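Local coordinates for protein transcriptional regulator (Streptococcus thermophilus LMD-9, PDB 5JUF) that probably acts as a quorum-sensing transcriptional activator of competence, responding to a signalling peptide in the ComRS cell-to-cell communication system, at residues Leu103-Tyr108 against Ile125-Leu130. Residues are numbered along the deposited sequence; the frame is centred on the assembly and turned at random.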
loop_
_atom_site.group_PDB
_atom_site.type_symbol
_atom_site.label_atom_id
_atom_site.label_comp_id
_atom_site.label_asym_id
_atom_site.label_seq_id
_atom_site.Cartn_x
_atom_site.Cartn_y
_atom_site.Cartn_z
ATOM N N LEU A 103 11.142 11.815 -6.750
ATOM C CA LEU A 103 9.834 12.441 -6.542
ATOM C C LEU A 103 9.322 12.223 -5.126
ATOM O O LEU A 103 8.709 13.119 -4.535
ATOM C CB LEU A 103 8.801 11.885 -7.526
ATOM C CG LEU A 103 8.956 12.175 -9.020
ATOM C CD1 LEU A 103 7.980 11.322 -9.836
ATOM C CD2 LEU A 103 8.743 13.657 -9.283
ATOM N N ILE A 104 9.508 11.018 -4.590
ATOM C CA ILE A 104 9.015 10.713 -3.250
ATOM C C ILE A 104 9.691 11.611 -2.221
ATOM O O ILE A 104 9.038 12.179 -1.337
ATOM C CB ILE A 104 9.235 9.223 -2.929
ATOM C CG1 ILE A 104 8.332 8.350 -3.798
ATOM C CG2 ILE A 104 9.003 8.943 -1.436
ATOM C CD1 ILE A 104 8.772 6.866 -3.818
ATOM N N GLU A 105 11.011 11.737 -2.315
ATOM C CA GLU A 105 11.749 12.569 -1.371
ATOM C C GLU A 105 11.384 14.041 -1.526
ATOM O O GLU A 105 11.348 14.781 -0.537
ATOM C CB GLU A 105 13.254 12.373 -1.573
ATOM C CG GLU A 105 13.726 10.952 -1.295
ATOM C CD GLU A 105 15.097 10.662 -1.890
ATOM O OE1 GLU A 105 15.759 11.615 -2.368
ATOM O OE2 GLU A 105 15.514 9.479 -1.868
ATOM N N GLU A 106 11.139 14.484 -2.765
ATOM C CA GLU A 106 10.720 15.861 -3.018
ATOM C C GLU A 106 9.431 16.183 -2.273
ATOM O O GLU A 106 9.341 17.189 -1.559
ATOM C CB GLU A 106 10.540 16.084 -4.528
ATOM C CG GLU A 106 9.815 17.396 -4.879
ATOM C CD GLU A 106 9.321 17.488 -6.330
ATOM O OE1 GLU A 106 9.184 16.446 -7.008
ATOM O OE2 GLU A 106 9.058 18.625 -6.787
ATOM N N VAL A 107 8.434 15.310 -2.388
ATOM C CA VAL A 107 7.151 15.577 -1.750
ATOM C C VAL A 107 7.274 15.462 -0.240
ATOM O O VAL A 107 6.694 16.261 0.508
ATOM C CB VAL A 107 6.084 14.622 -2.307
ATOM C CG1 VAL A 107 4.732 14.994 -1.778
ATOM C CG2 VAL A 107 6.082 14.689 -3.806
ATOM N N TYR A 108 8.012 14.452 0.226
ATOM C CA TYR A 108 8.214 14.227 1.657
ATOM C C TYR A 108 8.814 15.459 2.323
ATOM O O TYR A 108 8.320 15.923 3.357
ATOM C CB TYR A 108 9.125 13.013 1.841
ATOM C CG TYR A 108 9.308 12.505 3.265
ATOM C CD1 TYR A 108 10.196 13.117 4.127
ATOM C CD2 TYR A 108 8.624 11.385 3.716
ATOM C CE1 TYR A 108 10.391 12.651 5.413
ATOM C CE2 TYR A 108 8.810 10.903 5.007
ATOM C CZ TYR A 108 9.691 11.557 5.851
ATOM O OH TYR A 108 9.886 11.094 7.128
ATOM N N ILE A 125 6.937 3.763 2.839
ATOM C CA ILE A 125 6.666 2.445 2.257
ATOM C C ILE A 125 7.094 2.411 0.793
ATOM O O ILE A 125 7.819 1.510 0.355
ATOM C CB ILE A 125 5.169 2.103 2.405
ATOM C CG1 ILE A 125 4.821 1.766 3.859
ATOM C CG2 ILE A 125 4.780 0.950 1.464
ATOM C CD1 ILE A 125 3.322 1.455 4.078
ATOM N N LEU A 126 6.628 3.388 0.014
ATOM C CA LEU A 126 6.972 3.447 -1.402
ATOM C C LEU A 126 8.481 3.537 -1.599
ATOM O O LEU A 126 9.048 2.871 -2.477
ATOM C CB LEU A 126 6.269 4.640 -2.047
ATOM C CG LEU A 126 4.741 4.582 -2.135
ATOM C CD1 LEU A 126 4.174 5.959 -2.473
ATOM C CD2 LEU A 126 4.273 3.551 -3.159
ATOM N N GLU A 127 9.155 4.341 -0.783
ATOM C CA GLU A 127 10.602 4.455 -0.910
ATOM C C GLU A 127 11.291 3.133 -0.591
ATOM O O GLU A 127 12.207 2.711 -1.305
ATOM C CB GLU A 127 11.128 5.554 0.004
ATOM C CG GLU A 127 12.631 5.686 -0.042
ATOM C CD GLU A 127 13.124 6.873 0.755
ATOM O OE1 GLU A 127 12.773 6.972 1.950
ATOM O OE2 GLU A 127 13.850 7.710 0.180
ATOM N N ASN A 128 10.874 2.470 0.491
ATOM C CA ASN A 128 11.545 1.236 0.899
ATOM C C ASN A 128 11.289 0.107 -0.091
ATOM O O ASN A 128 12.209 -0.646 -0.430
ATOM C CB ASN A 128 11.092 0.836 2.302
ATOM C CG ASN A 128 11.789 1.637 3.387
ATOM O OD1 ASN A 128 12.604 2.513 3.099
ATOM N ND2 ASN A 128 11.449 1.359 4.641
ATOM N N ILE A 129 10.051 -0.020 -0.577
ATOM C CA ILE A 129 9.741 -1.063 -1.551
ATOM C C ILE A 129 10.499 -0.810 -2.850
ATOM O O ILE A 129 11.131 -1.717 -3.399
ATOM C CB ILE A 129 8.218 -1.152 -1.787
ATOM C CG1 ILE A 129 7.494 -1.665 -0.538
ATOM C CG2 ILE A 129 7.896 -2.075 -2.970
ATOM C CD1 ILE A 129 5.984 -1.719 -0.705
ATOM N N LEU A 130 10.475 0.435 -3.342
ATOM C CA LEU A 130 11.110 0.743 -4.622
ATOM C C LEU A 130 12.622 0.612 -4.553
ATOM O O LEU A 130 13.256 0.205 -5.532
ATOM C CB LEU A 130 10.744 2.156 -5.074
ATOM C CG LEU A 130 9.451 2.334 -5.844
ATOM C CD1 LEU A 130 9.159 3.816 -5.928
ATOM C CD2 LEU A 130 9.602 1.741 -7.240
#
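Ile104, the main apolar link to Leu126 and Leu130 across the contact, has its carbonyl O bonded by the N-H of Tyr108 at 2.9 Å from O to N, a regular turn within its own helix. No hydrogen bond joins segments 103-108 and 125-130, so the evidence for their association lies in side-chain packing. With CG1 anti to its carbonyl carbon (chi1 -68°) and CD1 further extended, the Ile104 side chain reaches the other helix tip first. Its CD1 lies 3.7 Å from Leu130 CD1, a tip-to-tip methyl contact, and 3.8 Å from Leu126 CB, near the base of that side chain, which it crosses at about a right angle. Leu126 and Leu130 stand one helical turn apart, and CD1 thus touches both. Lower on Ile104, the CG2 branch sits 4.3 Å from Glu127 CB.

Beside this apolar patch, the chains of Glu105 and Glu127, both extended beyond CG, cross at about a right angle, with Glu127 OE2 against the outer part of Glu105. Glu105 OE2 and Glu127 OE2 are 3.2 Å apart, both acceptors, with carboxylate planes turned 60° from each other. Such proximity of like charges would probably raise the proton affinity of one of the groups. Glu127 OE2 also approaches the Glu105 methylene at 3.6 Å from CG.

The segment axes run nearly antiparallel, at 159°, and approach to 10.3 Å, an adjacent-helix pairing within the tetratricopeptide-like helical region. Val107 packs on Met81 and Tyr78 of helix 76-86, and Ile129 on Asp167 and Phe171 of helix 160-173, so the contact joins consecutive helices that each touch a further one.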